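Local coordinates for erythrocyte binding antigen 140 (Plasmodium falciparum, PDB 4GF2), which probably binds a host receptor on the erythrocyte surface during invasion, here as the fragment that holds the two Duffy-binding-like domains of a longer membrane protein, at residues Ile411-Asp414 with Met420-Asn423; Asn99-Asp104 with Lys121-Tyr126; Lys181-Asn186 with Lys227-Gln232; Ser84-Glu89 with Val156-Asn161; Lys324-Ala329 with Gly487-Glu492. The protein carries 3 engineered substitutions. All blocks are in the same frame, centred on the assembly; numbering follows the deposited sequence.

How the contacts relate
Following the chain from the N terminus, contact 4 closes the first long loop, bringing helix 83-101 against the turn that follows helix 132-155. Contact 2 lies within that span, joining helix 83-101 to helix 110-127. Contact 3 comes next in series and pairs helices 175-202 and 213-242; it touches contact 4 where Glu185 OE1 packs 3.8 Å from Asn88 ND2. Contact 5 then bridges 157 intervening residues, from the loop 324-329 to helix 478-508, and encloses contact 1, which joins the loop before helix 415-427 to that helix. Contacts 2, 3 and 4 lie on one side of the chain's centre, contacts 1 and 5 on the other.

Contact 1. Residues Ile411-Asp414 with Met420-Asn423; sequences IIKD and MEEN
The ionic part of this contact is a single salt bridge, Lys413 to Glu421, and it accounts for every close approach between the two segments. Lys413 NZ stands 2.8 Å from Glu421 OE1, while Glu421 OE2 stays 3.7 Å from the same Lys413 NZ, so the carboxylate is gripped through one oxygen and not as a symmetric fork. The same ammonium also donates to the backbone carbonyl of Gly408, its strongest polar partner. It arrives on the syn side of OE1, 26° out of the carboxylate plane. Glu421 reaches it with an extended chain, its CG anti to the backbone N (chi1 177°). Lys413 instead bends at chi2 (-61°), which brings its end closer to the helix than its first bond would suggest. The bridge joins the loop before helix 415-427 to that helix. Asp414, next to Lys413 in the chain, is the N-cap of the helix: its OD1 accepts from Gly417 N and also pairs with Arg345. Both segments belong to the second Duffy-binding-like region.

Hydrogen bonds through a water form the second kind of link. This water accepts from Lys413 NZ at 3.3 Å and donates to Glu421 OE2 at 2.6 Å, bridging the pair on the oxygen that the lysine does not hold directly.

Contact 2. Residues Asn99-Asp104 with Lys121-Tyr126; sequences NSFIGD and KKFSDY
Two phenylalanine rings, Phe101 and Phe123, make the whole of this contact, with no hydrogen bond between the segments; the nearest CA atoms, Phe101 CA and Phe123 CA, are 11.2 Å apart. The pair is an offset edge-to-face stack: the edge of Phe101 is directed at the face of Phe123, with the planes at 69° and the centroids 5.7 Å apart. The meeting is at the far ends of the rings, Phe101 CZ lying 3.9 Å from Phe123 CZ and 4.1 Å from Phe123 CE1. Phe123 CZ in turn lies in the plane of the Phe101 ring, at its edge. Phe101 has CG anti to the backbone N (chi1 -180°), a setting that carries its ring across the gap from helix 83-101.

Within the helical first Duffy-binding-like region, this aromatic pair joins helix 83-101 to helix 110-127. The cluster extends further: Phe123 meets Phe59 edge-to-face, Phe101 meets Trp142, and Tyr126 CD2 lies 3.8 Å above the plane of the Phe123 ring, over its centre. On helix 110-127, Asp125 OD2 binds Lys121 NZ at 3.0 Å through its syn lone pair and, more weakly, Lys122 NZ at 3.3 Å, forming a salt-bridge network one turn long.

Contact 3. Residues Lys181-Asn186 with Lys227-Gln232; sequences KEWNEN and KKSKTQ. With GOL (glycerol), chain G.
A buried helix-to-helix contact joins helix 175-202 to helix 213-242, and a tryptophan-to-glutamine hydrogen bond is its main polar element. Trp183 NE1 donates to Gln232 OE1 at 2.8 Å. The bond is nearly straight, with an N-H...acceptor angle of 176°, and the oxygen lies practically in the indole plane. At the acceptor the indole N-H is tilted from the carbonyl plane, and the ring and amide planes stand 72° apart, so the two groups do not stack. Trp183 carries its CG anti to the backbone N (chi1 -179°), which sends the indole across to the second helix, while Gln232 runs extended beyond CG to present OE1 at the ring's edge.

The CZ2 corner of the indole approaches Ser229: Trp183 CZ2 lies 3.3 Å from the carbonyl Ser229 O and 3.9 Å from Ser229 CB. The hydroxyl of Ser229 is turned elsewhere, to the carbonyl of Phe225. A glycerol, probably from the crystallisation liquor, bridges the rim of the interface; its O1 donates to Asn186 O at 2.9 Å, and its O3 makes a weak bond to Gln232 OE1 at 3.4 Å. Trp183 thus ties together two long helices, the first of them in the first Duffy-binding-like region and the second probably belonging with it, inside an aromatic cluster with Trp23 edge-to-face, Phe187 and Phe269.

Contact 4. Residues Ser84-Glu89 with Val156-Asn161; sequences SIFCNE and VNHKGN
The side chains of Phe86 and His158 cross at about a right angle, while their ring planes are 66° apart. The pair is an offset edge-to-face stack in which the edge of the phenyl ring is directed at the face of the imidazole, with centroids 5.6 Å apart. Phe86 CZ makes the nearest approach, 3.9 Å from His158 CG. The neighbouring methylene shares the contact, since His158 CB lies 4.0 Å from Phe86 CE2 and is in plane with the phenyl ring at its edge. The phenyl therefore abuts the root of the histidine side chain as much as the ring itself, and the imidazole nitrogens make none of the close approaches.

Phe86 has CG anti to the backbone N (chi1 173°), which projects its ring outward from the helix to the facing turn. His158 has CG anti to its own carbonyl carbon (chi1 -57°), placing CG beside the backbone N. Asn161 adds a looser touch from the 3-10 turn 159-161, its CB lying 4.4 Å from Phe86 CE2. No hydrogen bond crosses between the segments; the contact is the aromatic edge-to-face pair plus apolar touches.

Both segments lie in the first Duffy-binding-like region, where helix 83-101 meets the loop that leads from helix 132-155 towards helix 175-202. Leu74 of helix 56-78 packs on Phe86, and Tyr75 of the same helix meets the His158 ring. A disulfide from Cys87 to Cys166 ties helix 83-101 covalently to that same connecting loop.

Contact 5. Residues Lys324-Ala329 with Gly487-Glu492; sequences KSWNCA and GDDFCE. Engineered in segment 324-329: Ala329 (natural residue Thr).
Trp326 and Asp489 bury the most surface here, and one hydrogen bond defines their meeting. Trp326 NE1 donates to Asp489 OD2 at 3.3 Å with an N-H...acceptor angle of 149°, a long and bent bond. The oxygen sits at the indole edge, somewhat tilted from the ring plane, but the donor reaches OD2 from above the carboxylate, 61° out of that plane. Ring and carboxylate planes are oblique to each other. Asp489 sets its CG anti to the backbone N (chi1 179°), directing the carboxylate from helix 478-508 to the indole N-H; only this pyrrole edge takes part, Trp326 CD1 lying 4.1 Å from Asp489 OD2.

The loop carrying the tryptophan has its own internal support. Asn327 OD1 accepts from Ala329 N at 2.9 Å, an Asx turn whose last residue, Ala329, is an engineered substitution for threonine. Next to it, Cys328 is joined by a disulfide to Cys340, and Cys491 on the helix is joined to Cys574. Trp326 also meets Trp486 edge-to-face and packs on Lys532 and Glu535 of helix 518-548, so its indole lies between two helices.

So long and bent a bond, beside those contacts, is consistent with packing holding the indole. The polar N-H probably interacts with the negative carboxylate as a dipole with a charge, and Lys532 forms a long, weak ion pair with the same OD2.

Contact 1. Residues Ile411-Asp414 with Met420-Asn423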
# COMPACT_ATOMS: atom_id res chain seq x y z
N ILE A 411 3.39 -2.69 -27.24
CA ILE A 411 4.27 -2.71 -28.39
C ILE A 411 5.38 -1.65 -28.32
O ILE A 411 6.48 -1.87 -28.84
CB ILE A 411 3.47 -2.49 -29.70
CG1 ILE A 411 2.59 -3.71 -29.97
CG2 ILE A 411 4.41 -2.25 -30.87
CD1 ILE A 411 1.67 -3.55 -31.16
N ILE A 412 5.10 -0.52 -27.69
CA ILE A 412 6.00 0.63 -27.75
C ILE A 412 7.25 0.44 -26.89
O ILE A 412 8.37 0.68 -27.35
CB ILE A 412 5.31 1.93 -27.31
CG1 ILE A 412 4.02 2.15 -28.11
CG2 ILE A 412 6.25 3.12 -27.50
CD1 ILE A 412 4.22 2.21 -29.62
N LYS A 413 7.07 0.03 -25.64
CA LYS A 413 8.19 -0.16 -24.72
C LYS A 413 8.99 1.14 -24.63
O LYS A 413 10.22 1.13 -24.76
CB LYS A 413 9.10 -1.29 -25.21
CG LYS A 413 8.41 -2.64 -25.33
CD LYS A 413 7.86 -3.11 -24.00
CE LYS A 413 7.51 -4.59 -24.05
NZ LYS A 413 6.97 -5.07 -22.75
N ASP A 414 8.29 2.24 -24.42
CA ASP A 414 8.93 3.54 -24.30
C ASP A 414 9.56 3.68 -22.92
O ASP A 414 9.39 2.82 -22.06
CB ASP A 414 7.90 4.66 -24.49
CG ASP A 414 6.93 4.75 -23.33
OD1 ASP A 414 6.48 3.69 -22.86
OD2 ASP A 414 6.65 5.88 -22.88
N MET A 420 7.61 1.20 -15.88
CA MET A 420 6.41 0.79 -15.19
C MET A 420 6.40 -0.73 -15.07
O MET A 420 6.12 -1.29 -14.01
CB MET A 420 5.17 1.28 -15.95
CG MET A 420 3.90 1.24 -15.14
SD MET A 420 4.02 2.26 -13.66
CE MET A 420 2.48 1.84 -12.83
N GLU A 421 6.74 -1.40 -16.17
CA GLU A 421 6.77 -2.85 -16.22
C GLU A 421 7.85 -3.41 -15.30
O GLU A 421 7.61 -4.33 -14.52
CB GLU A 421 7.03 -3.31 -17.65
CG GLU A 421 7.14 -4.81 -17.81
CD GLU A 421 7.54 -5.21 -19.21
OE1 GLU A 421 7.50 -4.35 -20.11
OE2 GLU A 421 7.91 -6.39 -19.42
N GLU A 422 9.05 -2.85 -15.41
CA GLU A 422 10.19 -3.33 -14.65
C GLU A 422 9.99 -3.10 -13.16
O GLU A 422 10.45 -3.88 -12.33
CB GLU A 422 11.46 -2.65 -15.13
CG GLU A 422 11.83 -3.01 -16.57
CD GLU A 422 12.98 -2.18 -17.10
OE1 GLU A 422 13.22 -1.07 -16.56
OE2 GLU A 422 13.65 -2.63 -18.06
N ASN A 423 9.29 -2.03 -12.80
CA ASN A 423 9.08 -1.73 -11.40
C ASN A 423 8.02 -2.62 -10.77
O ASN A 423 7.97 -2.77 -9.55
CB ASN A 423 8.75 -0.25 -11.21
CG ASN A 423 9.99 0.61 -11.27
OD1 ASN A 423 11.08 0.14 -10.97
ND2 ASN A 423 9.83 1.87 -11.64
O HOH W 1 8.02 -7.91 -21.52

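Contact 2. Residues Asn99-Asp104 with Lys121-Tyr126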
# COMPACT_ATOMS: atom_id res chain seq x y z
N ASN A 99 4.13 -12.72 41.29
CA ASN A 99 3.10 -13.46 40.56
C ASN A 99 3.60 -14.74 39.91
O ASN A 99 2.86 -15.71 39.79
CB ASN A 99 2.43 -12.55 39.54
CG ASN A 99 1.51 -11.54 40.19
OD1 ASN A 99 1.06 -11.74 41.32
ND2 ASN A 99 1.22 -10.45 39.49
N SER A 100 4.86 -14.77 39.49
CA SER A 100 5.45 -15.99 38.96
C SER A 100 5.80 -16.95 40.09
O SER A 100 6.03 -18.14 39.87
CB SER A 100 6.69 -15.67 38.13
OG SER A 100 7.69 -15.06 38.92
N PHE A 101 5.84 -16.42 41.31
CA PHE A 101 6.14 -17.23 42.48
C PHE A 101 4.87 -17.87 43.04
O PHE A 101 4.92 -18.99 43.55
CB PHE A 101 6.82 -16.38 43.56
CG PHE A 101 7.16 -17.15 44.80
CD1 PHE A 101 8.09 -18.17 44.77
CD2 PHE A 101 6.54 -16.85 46.01
CE1 PHE A 101 8.41 -18.88 45.92
CE2 PHE A 101 6.85 -17.55 47.16
CZ PHE A 101 7.78 -18.57 47.11
N ILE A 102 3.73 -17.18 42.92
CA ILE A 102 2.48 -17.67 43.50
C ILE A 102 1.53 -18.25 42.46
O ILE A 102 0.32 -18.36 42.71
CB ILE A 102 1.76 -16.58 44.31
CG1 ILE A 102 1.28 -15.44 43.40
CG2 ILE A 102 2.66 -16.04 45.41
CD1 ILE A 102 0.50 -14.36 44.13
N GLY A 103 2.06 -18.62 41.31
CA GLY A 103 1.29 -19.33 40.30
C GLY A 103 0.29 -18.48 39.53
O GLY A 103 -0.77 -18.95 39.15
N ASP A 104 0.64 -17.22 39.29
CA ASP A 104 -0.19 -16.35 38.46
C ASP A 104 0.67 -15.72 37.36
O ASP A 104 0.96 -14.53 37.38
CB ASP A 104 -0.85 -15.26 39.30
CG ASP A 104 -1.70 -14.31 38.47
OD1 ASP A 104 -2.19 -14.74 37.40
OD2 ASP A 104 -1.88 -13.15 38.88
N LYS A 121 9.81 -27.76 43.45
CA LYS A 121 10.40 -29.01 43.92
C LYS A 121 11.08 -28.78 45.27
O LYS A 121 11.01 -29.63 46.16
CB LYS A 121 11.39 -29.55 42.89
CG LYS A 121 11.99 -30.90 43.24
CD LYS A 121 13.32 -30.76 43.97
CE LYS A 121 13.83 -32.11 44.46
NZ LYS A 121 15.18 -31.99 45.07
N LYS A 122 11.74 -27.64 45.42
CA LYS A 122 12.43 -27.34 46.66
C LYS A 122 11.43 -27.10 47.79
O LYS A 122 11.66 -27.50 48.93
CB LYS A 122 13.34 -26.12 46.50
CG LYS A 122 14.50 -26.34 45.54
CD LYS A 122 15.23 -27.65 45.81
CE LYS A 122 15.72 -27.73 47.25
NZ LYS A 122 16.48 -28.99 47.52
N PHE A 123 10.32 -26.45 47.47
CA PHE A 123 9.30 -26.21 48.47
C PHE A 123 8.57 -27.50 48.81
O PHE A 123 8.02 -27.64 49.90
CB PHE A 123 8.33 -25.11 48.01
CG PHE A 123 8.69 -23.74 48.51
CD1 PHE A 123 9.67 -22.99 47.88
CD2 PHE A 123 8.06 -23.21 49.63
CE1 PHE A 123 10.01 -21.73 48.34
CE2 PHE A 123 8.40 -21.95 50.10
CZ PHE A 123 9.37 -21.21 49.46
N SER A 124 8.57 -28.46 47.89
CA SER A 124 8.11 -29.81 48.20
C SER A 124 8.98 -30.42 49.28
O SER A 124 8.49 -31.05 50.21
CB SER A 124 8.14 -30.71 46.96
OG SER A 124 6.94 -30.60 46.22
N ASP A 125 10.29 -30.23 49.15
CA ASP A 125 11.24 -30.73 50.13
C ASP A 125 11.10 -29.99 51.45
O ASP A 125 11.09 -30.60 52.52
CB ASP A 125 12.67 -30.60 49.60
CG ASP A 125 12.89 -31.36 48.30
OD1 ASP A 125 12.13 -32.32 48.03
OD2 ASP A 125 13.81 -30.99 47.54
N TYR A 126 11.00 -28.66 51.38
CA TYR A 126 10.92 -27.84 52.58
C TYR A 126 9.74 -28.24 53.46
O TYR A 126 9.89 -28.39 54.68
CB TYR A 126 10.79 -26.36 52.20
CG TYR A 126 11.96 -25.78 51.44
CD1 TYR A 126 13.23 -26.35 51.52
CD2 TYR A 126 11.80 -24.66 50.63
CE1 TYR A 126 14.30 -25.82 50.82
CE2 TYR A 126 12.86 -24.12 49.93
CZ TYR A 126 14.10 -24.70 50.02
OH TYR A 126 15.16 -24.16 49.32

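Contact 3. Residues Lys181-Asn186 with Lys227-Gln232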
# COMPACT_ATOMS: atom_id res chain seq x y z
N LYS A 181 -1.71 -2.39 32.04
CA LYS A 181 -1.30 -1.04 32.40
C LYS A 181 0.07 -0.71 31.82
O LYS A 181 0.27 0.36 31.26
CB LYS A 181 -1.26 -0.89 33.92
CG LYS A 181 -2.61 -0.63 34.58
CD LYS A 181 -2.60 -1.13 36.01
CE LYS A 181 -3.46 -0.29 36.92
NZ LYS A 181 -3.38 -0.79 38.32
N GLU A 182 1.01 -1.64 31.99
CA GLU A 182 2.37 -1.44 31.50
C GLU A 182 2.34 -1.30 29.98
O GLU A 182 2.93 -0.38 29.42
CB GLU A 182 3.28 -2.61 31.90
CG GLU A 182 4.73 -2.46 31.43
CD GLU A 182 5.60 -3.66 31.76
OE1 GLU A 182 5.07 -4.68 32.25
OE2 GLU A 182 6.83 -3.58 31.54
N TRP A 183 1.64 -2.22 29.32
CA TRP A 183 1.54 -2.22 27.87
C TRP A 183 0.95 -0.91 27.37
O TRP A 183 1.44 -0.33 26.40
CB TRP A 183 0.69 -3.39 27.38
CG TRP A 183 0.59 -3.44 25.90
CD1 TRP A 183 1.35 -4.18 25.05
CD2 TRP A 183 -0.32 -2.70 25.08
NE1 TRP A 183 0.97 -3.95 23.76
CE2 TRP A 183 -0.05 -3.05 23.75
CE3 TRP A 183 -1.34 -1.78 25.35
CZ2 TRP A 183 -0.76 -2.51 22.68
CZ3 TRP A 183 -2.04 -1.24 24.29
CH2 TRP A 183 -1.75 -1.61 22.97
N ASN A 184 -0.10 -0.45 28.04
CA ASN A 184 -0.74 0.81 27.68
C ASN A 184 0.26 1.97 27.71
O ASN A 184 0.29 2.79 26.80
CB ASN A 184 -1.90 1.12 28.62
CG ASN A 184 -2.66 2.37 28.23
OD1 ASN A 184 -2.76 2.71 27.05
ND2 ASN A 184 -3.19 3.07 29.22
N GLU A 185 1.08 2.01 28.75
CA GLU A 185 2.10 3.05 28.87
C GLU A 185 3.18 2.90 27.80
O GLU A 185 3.57 3.88 27.17
CB GLU A 185 2.74 3.03 30.26
CG GLU A 185 1.80 3.50 31.37
CD GLU A 185 2.37 3.29 32.76
OE1 GLU A 185 3.11 2.30 32.97
OE2 GLU A 185 2.09 4.11 33.66
N ASN A 186 3.66 1.68 27.58
CA ASN A 186 4.65 1.44 26.54
C ASN A 186 4.10 1.92 25.20
O ASN A 186 4.84 2.48 24.38
CB ASN A 186 5.00 -0.05 26.44
CG ASN A 186 5.66 -0.61 27.70
OD1 ASN A 186 5.59 -1.81 27.96
ND2 ASN A 186 6.30 0.26 28.48
N LYS A 227 -0.82 -1.61 13.72
CA LYS A 227 -1.29 -2.95 13.39
C LYS A 227 -0.85 -3.94 14.45
O LYS A 227 -1.68 -4.64 15.04
CB LYS A 227 -0.76 -3.39 12.03
CG LYS A 227 -1.35 -2.64 10.85
CD LYS A 227 -0.74 -3.13 9.54
CE LYS A 227 -1.33 -2.42 8.34
NZ LYS A 227 -0.66 -2.84 7.08
N LYS A 228 0.45 -4.01 14.70
CA LYS A 228 1.00 -4.90 15.71
C LYS A 228 0.39 -4.64 17.08
O LYS A 228 0.02 -5.57 17.78
CB LYS A 228 2.52 -4.74 15.80
CG LYS A 228 3.27 -5.26 14.59
CD LYS A 228 4.77 -5.20 14.80
CE LYS A 228 5.52 -5.91 13.68
NZ LYS A 228 5.28 -5.28 12.35
N SER A 229 0.29 -3.36 17.44
CA SER A 229 -0.25 -2.98 18.74
C SER A 229 -1.71 -3.41 18.89
O SER A 229 -2.12 -3.84 19.97
CB SER A 229 -0.13 -1.47 18.94
OG SER A 229 1.23 -1.08 18.96
N LYS A 230 -2.49 -3.30 17.83
CA LYS A 230 -3.91 -3.65 17.91
C LYS A 230 -4.12 -5.14 18.17
O LYS A 230 -4.99 -5.52 18.95
CB LYS A 230 -4.66 -3.24 16.64
CG LYS A 230 -6.10 -3.72 16.64
CD LYS A 230 -6.92 -3.10 15.52
CE LYS A 230 -8.36 -3.57 15.57
NZ LYS A 230 -9.22 -2.88 14.56
N THR A 231 -3.32 -5.99 17.52
CA THR A 231 -3.44 -7.43 17.74
C THR A 231 -3.01 -7.75 19.17
O THR A 231 -3.63 -8.58 19.84
CB THR A 231 -2.60 -8.25 16.73
OG1 THR A 231 -1.21 -8.06 16.97
CG2 THR A 231 -2.93 -7.85 15.29
N GLN A 232 -1.97 -7.07 19.64
CA GLN A 232 -1.47 -7.28 21.00
C GLN A 232 -2.54 -6.97 22.03
O GLN A 232 -2.79 -7.77 22.93
CB GLN A 232 -0.22 -6.43 21.26
CG GLN A 232 1.05 -6.99 20.64
CD GLN A 232 2.27 -6.12 20.92
OE1 GLN A 232 2.16 -5.04 21.50
NE2 GLN A 232 3.44 -6.59 20.50
C1 GOL G . 7.17 -0.45 22.87
O1 GOL G . 7.08 0.82 23.46
C2 GOL G . 5.85 -0.82 22.22
O2 GOL G . 4.78 -0.43 23.05
C3 GOL G . 5.79 -2.33 21.96
O3 GOL G . 4.55 -2.67 21.37

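Contact 4. Residues Ser84-Glu89 with Val156-Asn161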
# COMPACT_ATOMS: atom_id res chain seq x y z
N SER A 84 11.11 8.06 35.04
CA SER A 84 9.82 7.46 35.36
C SER A 84 9.75 6.03 34.83
O SER A 84 9.02 5.19 35.35
CB SER A 84 8.67 8.29 34.79
OG SER A 84 8.53 8.11 33.38
N ILE A 85 10.54 5.75 33.80
CA ILE A 85 10.53 4.44 33.17
C ILE A 85 11.20 3.42 34.08
O ILE A 85 10.64 2.36 34.36
CB ILE A 85 11.22 4.47 31.80
CG1 ILE A 85 10.38 5.29 30.81
CG2 ILE A 85 11.42 3.06 31.26
CD1 ILE A 85 11.08 5.60 29.50
N PHE A 86 12.40 3.75 34.54
CA PHE A 86 13.10 2.90 35.49
C PHE A 86 12.22 2.63 36.71
O PHE A 86 12.18 1.51 37.22
CB PHE A 86 14.41 3.57 35.91
CG PHE A 86 15.13 2.84 37.01
CD1 PHE A 86 15.48 1.51 36.86
CD2 PHE A 86 15.46 3.50 38.18
CE1 PHE A 86 16.14 0.84 37.87
CE2 PHE A 86 16.12 2.83 39.19
CZ PHE A 86 16.46 1.50 39.04
N CYS A 87 11.52 3.66 37.17
CA CYS A 87 10.62 3.52 38.31
C CYS A 87 9.57 2.45 38.06
O CYS A 87 9.39 1.54 38.86
CB CYS A 87 9.93 4.85 38.61
SG CYS A 87 8.55 4.71 39.78
N ASN A 88 8.86 2.56 36.94
CA ASN A 88 7.80 1.62 36.62
C ASN A 88 8.30 0.20 36.41
O ASN A 88 7.61 -0.76 36.77
CB ASN A 88 7.04 2.10 35.38
CG ASN A 88 6.30 3.40 35.63
OD1 ASN A 88 6.02 3.75 36.77
ND2 ASN A 88 5.99 4.12 34.57
N GLU A 89 9.49 0.05 35.84
CA GLU A 89 10.02 -1.27 35.55
C GLU A 89 10.50 -1.96 36.84
O GLU A 89 10.38 -3.17 36.98
CB GLU A 89 11.12 -1.20 34.49
CG GLU A 89 10.60 -0.71 33.14
CD GLU A 89 11.60 -0.83 32.00
OE1 GLU A 89 12.67 -1.44 32.20
OE2 GLU A 89 11.30 -0.33 30.90
N VAL A 156 17.27 -0.88 47.46
CA VAL A 156 18.15 -0.26 48.45
C VAL A 156 19.27 0.59 47.83
O VAL A 156 19.66 1.60 48.39
CB VAL A 156 18.79 -1.31 49.38
CG1 VAL A 156 19.78 -2.18 48.62
CG2 VAL A 156 19.48 -0.63 50.56
N ASN A 157 19.77 0.18 46.67
CA ASN A 157 20.85 0.91 46.02
C ASN A 157 20.36 1.95 45.01
O ASN A 157 21.17 2.64 44.39
CB ASN A 157 21.80 -0.06 45.31
CG ASN A 157 22.44 -1.05 46.26
OD1 ASN A 157 22.35 -2.27 46.06
ND2 ASN A 157 23.10 -0.54 47.29
N HIS A 158 19.04 2.08 44.86
CA HIS A 158 18.50 2.98 43.85
C HIS A 158 17.38 3.89 44.37
O HIS A 158 16.72 4.57 43.59
CB HIS A 158 17.99 2.18 42.65
CG HIS A 158 19.04 1.31 42.02
ND1 HIS A 158 19.27 0.01 42.42
CD2 HIS A 158 19.92 1.56 41.03
CE1 HIS A 158 20.25 -0.50 41.70
NE2 HIS A 158 20.66 0.42 40.84
N LYS A 159 17.17 3.92 45.69
CA LYS A 159 16.12 4.76 46.25
C LYS A 159 16.29 6.22 45.82
O LYS A 159 15.32 6.92 45.55
CB LYS A 159 16.10 4.68 47.78
CG LYS A 159 15.62 3.35 48.34
CD LYS A 159 15.48 3.38 49.86
CE LYS A 159 14.32 4.26 50.31
NZ LYS A 159 14.14 4.24 51.79
N GLY A 160 17.55 6.66 45.74
CA GLY A 160 17.85 8.03 45.37
C GLY A 160 17.64 8.35 43.90
O GLY A 160 17.56 9.52 43.53
N ASN A 161 17.54 7.32 43.06
CA ASN A 161 17.37 7.54 41.62
C ASN A 161 15.92 7.56 41.18
O ASN A 161 15.63 7.69 39.99
CB ASN A 161 18.10 6.45 40.83
CG ASN A 161 19.54 6.31 41.25
OD1 ASN A 161 19.89 5.42 42.02
ND2 ASN A 161 20.39 7.21 40.76

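Contact 5. Residues Lys324-Ala329 with Gly487-Glu492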
# COMPACT_ATOMS: atom_id res chain seq x y z
N LYS A 324 -0.81 15.50 -32.67
CA LYS A 324 0.38 14.78 -33.11
C LYS A 324 0.01 13.80 -34.21
O LYS A 324 -1.11 13.27 -34.24
CB LYS A 324 1.02 14.03 -31.94
CG LYS A 324 1.79 14.92 -30.98
CD LYS A 324 2.79 14.13 -30.15
CE LYS A 324 3.65 15.05 -29.28
NZ LYS A 324 4.71 14.32 -28.54
N SER A 325 0.95 13.56 -35.12
CA SER A 325 0.76 12.57 -36.16
C SER A 325 0.87 11.17 -35.56
O SER A 325 1.40 11.00 -34.46
CB SER A 325 1.80 12.73 -37.26
OG SER A 325 1.64 13.97 -37.94
N TRP A 326 0.35 10.18 -36.27
CA TRP A 326 0.58 8.80 -35.90
C TRP A 326 2.05 8.48 -36.14
O TRP A 326 2.64 8.94 -37.11
CB TRP A 326 -0.33 7.88 -36.71
CG TRP A 326 -1.74 7.89 -36.22
CD1 TRP A 326 -2.63 8.92 -36.33
CD2 TRP A 326 -2.42 6.84 -35.53
NE1 TRP A 326 -3.83 8.57 -35.75
CE2 TRP A 326 -3.72 7.30 -35.25
CE3 TRP A 326 -2.05 5.55 -35.13
CZ2 TRP A 326 -4.66 6.51 -34.59
CZ3 TRP A 326 -2.98 4.78 -34.47
CH2 TRP A 326 -4.27 5.26 -34.20
N ASN A 327 2.63 7.70 -35.23
CA ASN A 327 4.04 7.36 -35.31
C ASN A 327 4.24 5.93 -35.81
O ASN A 327 3.96 4.98 -35.09
CB ASN A 327 4.70 7.54 -33.94
CG ASN A 327 6.15 7.09 -33.92
OD1 ASN A 327 6.78 6.93 -34.97
ND2 ASN A 327 6.68 6.89 -32.73
N CYS A 328 4.73 5.80 -37.04
CA CYS A 328 4.98 4.49 -37.64
C CYS A 328 6.47 4.24 -37.83
O CYS A 328 6.86 3.47 -38.70
CB CYS A 328 4.29 4.39 -39.01
SG CYS A 328 2.54 4.87 -39.06
N ALA A 329 7.31 4.88 -37.01
CA ALA A 329 8.75 4.83 -37.23
C ALA A 329 9.59 4.79 -35.95
O ALA A 329 10.74 5.21 -35.95
CB ALA A 329 9.18 6.01 -38.09
N GLY A 487 -8.69 3.94 -37.92
CA GLY A 487 -9.80 4.02 -38.85
C GLY A 487 -10.77 5.13 -38.47
O GLY A 487 -11.03 6.04 -39.26
N ASP A 488 -11.31 5.05 -37.25
CA ASP A 488 -12.25 6.06 -36.77
C ASP A 488 -11.65 7.46 -36.86
O ASP A 488 -12.34 8.42 -37.21
CB ASP A 488 -12.66 5.77 -35.33
CG ASP A 488 -13.58 4.58 -35.22
OD1 ASP A 488 -14.26 4.25 -36.21
OD2 ASP A 488 -13.64 3.97 -34.13
N ASP A 489 -10.36 7.57 -36.54
CA ASP A 489 -9.67 8.85 -36.58
C ASP A 489 -9.57 9.35 -38.01
O ASP A 489 -9.78 10.53 -38.28
CB ASP A 489 -8.28 8.72 -35.97
CG ASP A 489 -7.50 10.02 -36.00
OD1 ASP A 489 -7.88 10.96 -35.27
OD2 ASP A 489 -6.51 10.11 -36.76
N PHE A 490 -9.27 8.44 -38.93
CA PHE A 490 -9.12 8.80 -40.34
C PHE A 490 -10.44 9.25 -40.93
O PHE A 490 -10.55 10.36 -41.46
CB PHE A 490 -8.57 7.61 -41.13
CG PHE A 490 -8.68 7.77 -42.62
CD1 PHE A 490 -7.87 8.67 -43.29
CD2 PHE A 490 -9.60 7.03 -43.35
CE1 PHE A 490 -7.97 8.82 -44.67
CE2 PHE A 490 -9.70 7.18 -44.72
CZ PHE A 490 -8.88 8.07 -45.38
N CYS A 491 -11.45 8.39 -40.85
CA CYS A 491 -12.77 8.69 -41.38
C CYS A 491 -13.29 10.01 -40.82
O CYS A 491 -13.84 10.83 -41.56
CB CYS A 491 -13.75 7.56 -41.06
SG CYS A 491 -13.33 5.99 -41.86
N GLU A 492 -13.11 10.22 -39.52
CA GLU A 492 -13.58 11.44 -38.87
C GLU A 492 -12.93 12.67 -39.50
O GLU A 492 -13.62 13.56 -39.99
CB GLU A 492 -13.28 11.41 -37.37
CG GLU A 492 -13.70 12.67 -36.63
CD GLU A 492 -13.39 12.61 -35.14
OE1 GLU A 492 -12.74 11.63 -34.70
OE2 GLU A 492 -13.79 13.54 -34.41